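PDB 2X32: cellulose-binding protein from Saccharophagus degradans, which binds an octaprenyl diphosphate, a long polyisoprenoid, through its YceI-like domain and is implicated in plant cell wall breakdown. Local coordinates for residues 100-105 with 121-126. Sequence-based numbering, arbitrary orientation.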
ATOM      1  N   MET A 100      10.128  13.034  11.016  1.00  6.06           N
ATOM      2  CA  MET A 100       9.847  14.168  10.162  0.50  6.09           C
ATOM      3  C   MET A 100       8.639  13.831   9.325  1.00  5.40           C
ATOM      4  O   MET A 100       8.355  12.649   9.048  1.00  5.40           O
ATOM      5  CB  MET A 100      11.033  14.520   9.278  0.50  6.01           C
ATOM      6  CG  MET A 100      11.459  13.392   8.370  0.50  5.11           C
ATOM      7  SD  MET A 100      12.982  13.852   7.563  0.50  8.51           S
ATOM      8  CE  MET A 100      13.054  12.516   6.343  0.50  2.00           C
ATOM      9  N   LEU A 101       7.918  14.860   8.931  1.00  6.51           N
ATOM     10  CA  LEU A 101       6.818  14.762   7.969  1.00  6.67           C
ATOM     11  C   LEU A 101       7.366  15.027   6.573  1.00  7.02           C
ATOM     12  O   LEU A 101       8.113  16.025   6.363  1.00  9.76           O
ATOM     13  CB  LEU A 101       5.745  15.797   8.291  1.00  7.37           C
ATOM     14  CG  LEU A 101       5.135  15.705   9.640  1.00  9.72           C
ATOM     15  CD1 LEU A 101       4.088  16.895   9.851  1.00 11.02           C
ATOM     16  CD2 LEU A 101       4.500  14.338   9.815  1.00 11.59           C
ATOM     17  N   VAL A 102       6.953  14.224   5.608  1.00  7.04           N
ATOM     18  CA  VAL A 102       7.388  14.393   4.212  1.00  7.39           C
ATOM     19  C   VAL A 102       6.147  14.442   3.351  1.00  6.89           C
ATOM     20  O   VAL A 102       5.359  13.520   3.378  1.00  7.17           O
ATOM     21  CB  VAL A 102       8.305  13.206   3.762  1.00 10.17           C
ATOM     22  CG1 VAL A 102       8.926  13.432   2.359  1.00 13.69           C
ATOM     23  CG2 VAL A 102       9.441  12.958   4.760  1.00 10.91           C
ATOM     24  N   ASP A 103       5.939  15.526   2.623  1.00  7.48           N
ATOM     25  CA  ASP A 103       4.831  15.665   1.674  1.00  7.52           C
ATOM     26  C   ASP A 103       5.309  15.066   0.354  1.00  9.02           C
ATOM     27  O   ASP A 103       6.308  15.554  -0.203  1.00  9.48           O
ATOM     28  CB  ASP A 103       4.525  17.134   1.505  1.00  8.20           C
ATOM     29  CG  ASP A 103       3.980  17.777   2.786  1.00 10.78           C
ATOM     30  OD1 ASP A 103       3.196  17.101   3.464  1.00 13.11           O
ATOM     31  OD2 ASP A 103       4.351  18.940   3.032  1.00 17.23           O
ATOM     32  N   VAL A 104       4.693  13.966  -0.045  1.00  9.07           N
ATOM     33  CA  VAL A 104       5.088  13.210  -1.252  1.00  9.68           C
ATOM     34  C   VAL A 104       4.050  13.258  -2.341  1.00 10.74           C
ATOM     35  O   VAL A 104       2.868  13.341  -2.099  1.00  9.91           O
ATOM     36  CB  VAL A 104       5.402  11.725  -0.901  1.00  9.71           C
ATOM     37  CG1 VAL A 104       6.393  11.599   0.215  1.00 12.03           C
ATOM     38  CG2 VAL A 104       4.143  10.930  -0.555  1.00 10.74           C
ATOM     39  N   SER A 105       4.536  13.124  -3.586  1.00 12.73           N
ATOM     40  CA  SER A 105       3.710  12.813  -4.715  1.00 12.04           C
ATOM     41  C   SER A 105       4.189  11.419  -5.113  1.00 11.48           C
ATOM     42  O   SER A 105       5.284  11.259  -5.710  1.00 14.99           O
ATOM     43  CB  SER A 105       3.943  13.788  -5.874  1.00 13.04           C
ATOM     44  OG  SER A 105       3.445  15.034  -5.495  1.00 15.72           O
ATOM     45  N   LEU A 121       3.801  11.532   4.675  1.00  5.00           N
ATOM     46  CA  LEU A 121       4.385  10.369   5.346  1.00  4.68           C
ATOM     47  C   LEU A 121       5.109  10.807   6.591  1.00  5.38           C
ATOM     48  O   LEU A 121       5.639  11.922   6.679  1.00  6.12           O
ATOM     49  CB  LEU A 121       5.348   9.612   4.450  1.00  5.68           C
ATOM     50  CG  LEU A 121       4.744   9.178   3.105  1.00  5.37           C
ATOM     51  CD1 LEU A 121       5.833   8.416   2.254  1.00  7.75           C
ATOM     52  CD2 LEU A 121       3.485   8.316   3.240  1.00  7.07           C
ATOM     53  N   ASN A 122       5.069   9.917   7.595  1.00  3.84           N
ATOM     54  CA  ASN A 122       5.843  10.043   8.786  1.00  3.86           C
ATOM     55  C   ASN A 122       7.057   9.130   8.642  1.00  5.18           C
ATOM     56  O   ASN A 122       6.909   7.943   8.337  1.00  4.63           O
ATOM     57  CB  ASN A 122       5.033   9.652  10.025  1.00  5.49           C
ATOM     58  CG  ASN A 122       5.772   9.959  11.288  1.00  6.66           C
ATOM     59  OD1 ASN A 122       6.684   9.193  11.702  1.00  4.64           O
ATOM     60  ND2 ASN A 122       5.436  11.114  11.934  1.00  9.21           N
ATOM     61  N   VAL A 123       8.244   9.712   8.779  1.00  3.54           N
ATOM     62  CA  VAL A 123       9.479   8.973   8.727  1.00  4.76           C
ATOM     63  C   VAL A 123      10.186   9.125  10.062  1.00  4.96           C
ATOM     64  O   VAL A 123      10.462  10.250  10.491  1.00  5.77           O
ATOM     65  CB  VAL A 123      10.393   9.482   7.609  1.00  5.92           C
ATOM     66  CG1 VAL A 123      11.765   8.665   7.591  1.00  6.98           C
ATOM     67  CG2 VAL A 123       9.666   9.447   6.245  1.00  7.21           C
ATOM     68  N   GLN A 124      10.470   8.020  10.713  1.00  5.41           N
ATOM     69  CA  GLN A 124      11.142   8.054  12.010  1.00  5.82           C
ATOM     70  C   GLN A 124      12.364   7.163  11.973  1.00  5.01           C
ATOM     71  O   GLN A 124      12.295   6.005  11.494  1.00  6.10           O
ATOM     72  CB  GLN A 124      10.203   7.612  13.122  1.00  5.39           C
ATOM     73  CG  GLN A 124      10.843   7.783  14.513  1.00  5.60           C
ATOM     74  CD  GLN A 124       9.936   7.327  15.668  1.00  4.37           C
ATOM     75  OE1 GLN A 124       9.100   6.426  15.533  1.00  4.39           O
ATOM     76  NE2 GLN A 124      10.164   7.930  16.803  1.00  5.30           N
ATOM     77  N   ARG A 125      13.489   7.680  12.473  1.00  4.90           N
ATOM     78  CA  ARG A 125      14.693   6.870  12.588  1.00  4.27           C
ATOM     79  C   ARG A 125      14.636   6.018  13.855  1.00  4.37           C
ATOM     80  O   ARG A 125      14.398   6.522  14.959  1.00  5.00           O
ATOM     81  CB  ARG A 125      15.976   7.710  12.604  1.00  4.20           C
ATOM     82  CG  ARG A 125      17.198   6.832  12.741  1.00  6.64           C
ATOM     83  CD  ARG A 125      18.501   7.582  12.679  1.00  6.00           C
ATOM     84  NE  ARG A 125      18.756   8.071  11.315  1.00  4.74           N
ATOM     85  CZ  ARG A 125      19.143   7.309  10.302  1.00  6.18           C
ATOM     86  NH1 ARG A 125      19.382   6.000  10.443  1.00  6.81           N
ATOM     87  NH2 ARG A 125      19.272   7.852   9.095  1.00  9.21           N
ATOM     88  N   LEU A 126      14.848   4.716  13.707  1.00  5.90           N
ATOM     89  CA  LEU A 126      14.865   3.822  14.827  1.00  5.87           C
ATOM     90  C   LEU A 126      16.225   3.427  15.326  1.00  6.81           C
ATOM     91  O   LEU A 126      16.394   3.084  16.503  1.00  8.63           O
ATOM     92  CB  LEU A 126      14.061   2.563  14.479  1.00  6.66           C
ATOM     93  CG  LEU A 126      12.621   2.743  14.053  1.00  7.71           C
ATOM     94  CD1 LEU A 126      11.995   1.374  13.829  1.00  7.54           C
ATOM     95  CD2 LEU A 126      11.813   3.498  15.074  1.00  8.64           C
TER
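Val102 and Val123 each hold CG1 anti to the backbone N (chi1 -173° in Val102, 179° in Val123), which leaves CG2 beside the N, and these two CG2 methyls meet obliquely at 3.8 Å. They join neighbouring strands of an antiparallel beta hairpin in the curled sheet of the YceI-like domain. Met100 and Val123 form one hydrogen-bonded pair, Val102 and Leu121 the next, and the bond from Val123 N to Met100 O is nearly straight, with an N-H...O angle of 175°. Between them, Leu101 faces Asn122 in a non-hydrogen-bonded pair, and Leu101 CA lies 3.3 Å from Leu121 O in a CA-H...O contact.

Apolar residues suit the face bearing Leu121 and Val123, since both touch the bound octaprenyl diphosphate; Leu121 also rests on Phe172. On the face bearing Leu101 and Asn122, an amide suits Asn122 because its ND2 hydrogen-bonds to Asp99 OD2 and Gln136 OE1, while apolar Leu101 packs CD2 4.0 Å from that ND2. Val104, branched at CB, offers two methyls to Leu121, whose side chain crosses it at about a right angle. An alanine at Val104 would probably leave a gap beside Leu121 and let this pocket residue shift. The closest touch there is Val104 CG1 to Leu121 CD1, at 3.8 Å.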